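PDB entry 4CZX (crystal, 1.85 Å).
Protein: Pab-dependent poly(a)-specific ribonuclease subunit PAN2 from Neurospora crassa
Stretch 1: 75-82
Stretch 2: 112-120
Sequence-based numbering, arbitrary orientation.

Stretch 1, residues 75-82: LRQFLFVD
Stretch 2 (112-120) QDLRAMSFT

How do the two backbones lie? Both are largely extended, but psi falls to -36° at Arg-76 and -18° at Arg-115, the pair whose CA atoms are 6.0 Å apart. The strand ending at Phe-80 and the strand beginning at Leu-114 run nearly parallel, at 16°, with axes 7.6 Å apart at closest approach. The CA atoms of Gln-77 and Ala-116 are 6.6 Å apart, and those of Leu-79 and Ser-118 7.6 Å, so the strands diverge along this register. No backbone-to-backbone hydrogen bond joins them; side chains make most of the contacts, and the two stretches together bury 540 Å².

What supplies the hydrogen bonds? Gln-77, extended (phi/psi -166/151) with chi1 and chi2 both t and chi3 -26°, points its CB toward the other strand and places its amide against the backbone of Met-117. Met-117 N donates to Gln-77 OE1 at 2.8 Å (162°), and Gln-77 NE2 donates to Met-117 O, also at 2.8 Å (153°). One amide thus serves both polar backbone atoms of a single residue.

How can two arginines sit together? Arg-76 (chi1 m, chi2 -113°, chi3 t) lays its guanidinium flat on that of Arg-115 (m, m, t, chi4 87°), centres 4.2 Å apart and planes at 17°. Arg-76 NH1 comes within 3.7 Å of Arg-115 NE, but Asp-113 (chi1 t) offsets the like charges. Arg-115 NE and NH2 donate to Asp-113 OD1 and OD2 at 2.9 and 2.8 Å, whereas Arg-76 NH2 to Asp-113 OD1 is a long, out-of-plane salt bridge of 4.0 Å.

Where is the apolar packing? Leu-79 (phi/psi -137/155; m, t) points its CB toward stretch 2. Its CD1 lies 3.7 Å from Met-117 CG (chi1 p, then t, t) and 4.2 Å from the Phe-119 ring centroid, 14° off the normal, a CH-pi contact over the face. Phe-119 has chi1 m and chi2 -69°; Val-81 CG1 approaches its CE1 at 3.7 Å.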

ATOM      1  N   LEU A  75      13.928  -0.123  21.718  1.00 23.74           N
ATOM      2  CA  LEU A  75      14.503  -1.430  21.988  1.00 22.95           C
ATOM      3  C   LEU A  75      15.289  -1.236  23.281  1.00 25.79           C
ATOM      4  O   LEU A  75      16.208  -0.427  23.317  1.00 26.11           O
ATOM      5  CB  LEU A  75      15.394  -1.898  20.831  1.00 25.15           C
ATOM      6  CG  LEU A  75      15.526  -3.413  20.625  1.00 25.48           C
ATOM      7  CD1 LEU A  75      16.338  -3.728  19.363  1.00 20.40           C
ATOM      8  CD2 LEU A  75      16.163  -4.063  21.846  1.00 26.37           C
ATOM      9  N   ARG A  76      14.902  -1.937  24.341  1.00 22.82           N
ATOM     10  CA  ARG A  76      15.439  -1.629  25.670  1.00 23.19           C
ATOM     11  C   ARG A  76      16.743  -2.340  25.993  1.00 24.14           C
ATOM     12  O   ARG A  76      17.611  -1.771  26.676  1.00 21.63           O
ATOM     13  CB  ARG A  76      14.401  -1.966  26.741  1.00 29.51           C
ATOM     14  CG  ARG A  76      13.051  -1.290  26.523  1.00 35.67           C
ATOM     15  CD  ARG A  76      12.810  -0.296  27.590  1.00 29.29           C
ATOM     16  NE  ARG A  76      11.600   0.484  27.398  1.00 23.20           N
ATOM     17  CZ  ARG A  76      11.570   1.807  27.529  1.00 21.64           C
ATOM     18  NH1 ARG A  76      12.687   2.456  27.826  1.00 26.89           N
ATOM     19  NH2 ARG A  76      10.437   2.473  27.338  1.00 24.13           N
ATOM     20  N   GLN A  77      16.874  -3.581  25.532  1.00 22.25           N
ATOM     21  CA  GLN A  77      18.036  -4.415  25.886  1.00 20.56           C
ATOM     22  C   GLN A  77      18.132  -5.646  24.975  1.00 23.03           C
ATOM     23  O   GLN A  77      17.109  -6.132  24.468  1.00 21.62           O
ATOM     24  CB  GLN A  77      17.953  -4.864  27.351  1.00 22.54           C
ATOM     25  CG  GLN A  77      19.244  -5.503  27.930  1.00 25.02           C
ATOM     26  CD  GLN A  77      18.996  -6.224  29.253  1.00 21.72           C
ATOM     27  OE1 GLN A  77      18.070  -5.885  29.988  1.00 22.73           O
ATOM     28  NE2 GLN A  77      19.786  -7.259  29.530  1.00 25.33           N
ATOM     29  N   PHE A  78      19.364  -6.113  24.775  1.00 21.01           N
ATOM     30  CA  PHE A  78      19.666  -7.384  24.111  1.00 22.06           C
ATOM     31  C   PHE A  78      20.159  -8.417  25.127  1.00 27.81           C
ATOM     32  O   PHE A  78      20.773  -8.058  26.144  1.00 26.06           O
ATOM     33  CB  PHE A  78      20.765  -7.222  23.058  1.00 21.71           C
ATOM     34  CG  PHE A  78      20.469  -6.223  21.980  1.00 22.12           C
ATOM     35  CD1 PHE A  78      19.684  -6.567  20.885  1.00 22.12           C
ATOM     36  CD2 PHE A  78      21.048  -4.960  22.018  1.00 27.04           C
ATOM     37  CE1 PHE A  78      19.438  -5.639  19.867  1.00 25.52           C
ATOM     38  CE2 PHE A  78      20.807  -4.031  21.008  1.00 28.47           C
ATOM     39  CZ  PHE A  78      20.000  -4.374  19.928  1.00 22.97           C
ATOM     40  N   LEU A  79      19.896  -9.693  24.855  1.00 22.56           N
ATOM     41  CA  LEU A  79      20.637 -10.790  25.492  1.00 22.41           C
ATOM     42  C   LEU A  79      20.962 -11.824  24.425  1.00 24.49           C
ATOM     43  O   LEU A  79      20.256 -11.915  23.415  1.00 24.07           O
ATOM     44  CB  LEU A  79      19.854 -11.448  26.628  1.00 27.03           C
ATOM     45  CG  LEU A  79      19.757 -10.761  27.995  1.00 33.25           C
ATOM     46  CD1 LEU A  79      18.924 -11.633  28.917  1.00 27.57           C
ATOM     47  CD2 LEU A  79      21.136 -10.496  28.595  1.00 29.14           C
ATOM     48  N   PHE A  80      22.018 -12.599  24.656  1.00 22.81           N
ATOM     49  CA  PHE A  80      22.532 -13.516  23.651  1.00 26.80           C
ATOM     50  C   PHE A  80      22.663 -14.944  24.147  1.00 29.54           C
ATOM     51  O   PHE A  80      23.219 -15.188  25.230  1.00 27.29           O
ATOM     52  CB  PHE A  80      23.895 -13.025  23.155  1.00 26.31           C
ATOM     53  CG  PHE A  80      23.868 -11.618  22.673  1.00 24.64           C
ATOM     54  CD1 PHE A  80      23.393 -11.321  21.403  1.00 26.13           C
ATOM     55  CD2 PHE A  80      24.270 -10.576  23.505  1.00 26.00           C
ATOM     56  CE1 PHE A  80      23.328 -10.005  20.957  1.00 24.41           C
ATOM     57  CE2 PHE A  80      24.219  -9.264  23.066  1.00 26.72           C
ATOM     58  CZ  PHE A  80      23.750  -8.977  21.789  1.00 27.10           C
ATOM     59  N   VAL A  81      22.159 -15.882  23.340  1.00 25.26           N
ATOM     60  CA  VAL A  81      22.330 -17.316  23.585  1.00 31.10           C
ATOM     61  C   VAL A  81      22.739 -18.007  22.288  1.00 30.57           C
ATOM     62  O   VAL A  81      22.789 -17.377  21.232  1.00 26.06           O
ATOM     63  CB  VAL A  81      21.049 -17.966  24.145  1.00 32.22           C
ATOM     64  CG1 VAL A  81      20.595 -17.227  25.421  1.00 27.98           C
ATOM     65  CG2 VAL A  81      19.947 -17.950  23.114  1.00 31.79           C
ATOM     66  N   ASP A  82      23.056 -19.296  22.365  1.00 27.52           N
ATOM     67  CA  ASP A  82      23.514 -20.012  21.179  1.00 31.08           C
ATOM     68  C   ASP A  82      22.518 -19.949  20.017  1.00 34.31           C
ATOM     69  O   ASP A  82      22.912 -19.695  18.881  1.00 33.26           O
ATOM     70  CB  ASP A  82      23.824 -21.471  21.533  1.00 36.65           C
ATOM     71  CG  ASP A  82      25.076 -21.604  22.381  1.00 59.00           C
ATOM     72  OD1 ASP A  82      25.891 -20.654  22.391  1.00 61.95           O
ATOM     73  OD2 ASP A  82      25.249 -22.651  23.039  1.00 67.37           O
ATOM     74  N   GLN A 112       3.827  -4.411  30.866  1.00 31.37           N
ATOM     75  CA  GLN A 112       3.279  -3.073  30.679  1.00 32.31           C
ATOM     76  C   GLN A 112       4.360  -2.036  30.415  1.00 26.62           C
ATOM     77  O   GLN A 112       4.170  -1.137  29.598  1.00 31.51           O
ATOM     78  CB  GLN A 112       2.442  -2.669  31.892  1.00 32.93           C
ATOM     79  CG  GLN A 112       1.093  -3.377  31.939  1.00 45.70           C
ATOM     80  CD  GLN A 112       0.320  -3.253  30.623  1.00 59.49           C
ATOM     81  OE1 GLN A 112       0.141  -2.153  30.088  1.00 58.28           O
ATOM     82  NE2 GLN A 112      -0.138  -4.389  30.093  1.00 62.25           N
ATOM     83  N   ASP A 113       5.477  -2.141  31.125  1.00 25.76           N
ATOM     84  CA  ASP A 113       6.607  -1.257  30.884  1.00 30.73           C
ATOM     85  C   ASP A 113       7.907  -1.946  31.300  1.00 29.49           C
ATOM     86  O   ASP A 113       8.577  -1.519  32.249  1.00 25.18           O
ATOM     87  CB  ASP A 113       6.430   0.073  31.627  1.00 31.41           C
ATOM     88  CG  ASP A 113       7.427   1.129  31.174  1.00 32.98           C
ATOM     89  OD1 ASP A 113       8.146   0.888  30.182  1.00 31.49           O
ATOM     90  OD2 ASP A 113       7.495   2.205  31.801  1.00 29.57           O
ATOM     91  N   LEU A 114       8.244  -3.025  30.590  1.00 26.26           N
ATOM     92  CA  LEU A 114       9.488  -3.762  30.826  1.00 26.00           C
ATOM     93  C   LEU A 114      10.697  -2.904  30.509  1.00 26.40           C
ATOM     94  O   LEU A 114      10.664  -2.140  29.550  1.00 26.32           O
ATOM     95  CB  LEU A 114       9.540  -5.027  29.963  1.00 19.63           C
ATOM     96  CG  LEU A 114       8.417  -6.048  30.133  1.00 24.93           C
ATOM     97  CD1 LEU A 114       8.658  -7.195  29.164  1.00 25.90           C
ATOM     98  CD2 LEU A 114       8.383  -6.555  31.558  1.00 27.42           C
ATOM     99  N   ARG A 115      11.767  -3.046  31.291  1.00 22.98           N
ATOM    100  CA  ARG A 115      12.974  -2.242  31.098  1.00 22.51           C
ATOM    101  C   ARG A 115      14.260  -3.055  31.094  1.00 24.01           C
ATOM    102  O   ARG A 115      15.309  -2.582  30.634  1.00 23.93           O
ATOM    103  CB  ARG A 115      13.083  -1.177  32.200  1.00 23.62           C
ATOM    104  CG  ARG A 115      11.955  -0.139  32.197  1.00 22.77           C
ATOM    105  CD  ARG A 115      11.941   0.681  30.914  1.00 21.15           C
ATOM    106  NE  ARG A 115      10.846   1.662  30.960  1.00 24.66           N
ATOM    107  CZ  ARG A 115      10.948   2.882  31.489  1.00 25.49           C
ATOM    108  NH1 ARG A 115      12.099   3.302  32.009  1.00 26.58           N
ATOM    109  NH2 ARG A 115       9.890   3.695  31.499  1.00 26.77           N
ATOM    110  N   ALA A 116      14.188  -4.274  31.628  1.00 22.07           N
ATOM    111  CA  ALA A 116      15.388  -5.022  31.914  1.00 22.19           C
ATOM    112  C   ALA A 116      15.146  -6.515  31.931  1.00 23.73           C
ATOM    113  O   ALA A 116      14.073  -6.994  32.297  1.00 26.06           O
ATOM    114  CB  ALA A 116      15.979  -4.586  33.275  1.00 23.44           C
ATOM    115  N   MET A 117      16.178  -7.248  31.574  1.00 20.76           N
ATOM    116  CA  MET A 117      16.148  -8.680  31.795  1.00 21.09           C
ATOM    117  C   MET A 117      17.521  -9.262  32.004  1.00 23.14           C
ATOM    118  O   MET A 117      18.539  -8.657  31.641  1.00 24.41           O
ATOM    119  CB  MET A 117      15.483  -9.363  30.632  1.00 24.35           C
ATOM    120  CG  MET A 117      16.211  -9.135  29.422  1.00 27.71           C
ATOM    121  SD  MET A 117      15.294 -10.064  28.224  1.00 70.53           S
ATOM    122  CE  MET A 117      16.197  -9.448  26.929  1.00 13.11           C
ATOM    123  N   SER A 118      17.540 -10.451  32.584  1.00 25.51           N
ATOM    124  CA  SER A 118      18.790 -11.127  32.903  1.00 25.54           C
ATOM    125  C   SER A 118      18.595 -12.628  32.878  1.00 26.14           C
ATOM    126  O   SER A 118      17.470 -13.121  32.930  1.00 23.14           O
ATOM    127  CB  SER A 118      19.301 -10.700  34.286  1.00 25.57           C
ATOM    128  OG  SER A 118      18.509 -11.280  35.311  1.00 26.49           O
ATOM    129  N   PHE A 119      19.696 -13.357  32.828  1.00 25.73           N
ATOM    130  CA  PHE A 119      19.636 -14.784  33.068  1.00 28.20           C
ATOM    131  C   PHE A 119      19.426 -15.018  34.560  1.00 31.80           C
ATOM    132  O   PHE A 119      19.416 -14.069  35.354  1.00 32.65           O
ATOM    133  CB  PHE A 119      20.898 -15.463  32.536  1.00 32.55           C
ATOM    134  CG  PHE A 119      21.064 -15.300  31.051  1.00 30.61           C
ATOM    135  CD1 PHE A 119      20.200 -15.945  30.179  1.00 27.53           C
ATOM    136  CD2 PHE A 119      22.053 -14.480  30.527  1.00 28.03           C
ATOM    137  CE1 PHE A 119      20.321 -15.788  28.806  1.00 26.99           C
ATOM    138  CE2 PHE A 119      22.178 -14.313  29.157  1.00 29.67           C
ATOM    139  CZ  PHE A 119      21.315 -14.978  28.293  1.00 30.20           C
ATOM    140  N   THR A 120      19.219 -16.275  34.931  1.00 32.23           N
ATOM    141  CA  THR A 120      18.917 -16.620  36.309  1.00 30.70           C
ATOM    142  C   THR A 120      19.860 -17.740  36.744  1.00 32.00           C
ATOM    143  O   THR A 120      21.040 -17.713  36.410  1.00 34.18           O
ATOM    144  CB  THR A 120      17.436 -17.047  36.483  1.00 26.60           C
ATOM    145  OG1 THR A 120      17.196 -18.285  35.796  1.00 28.42           O
ATOM    146  CG2 THR A 120      16.496 -15.959  35.931  1.00 28.49           C
TER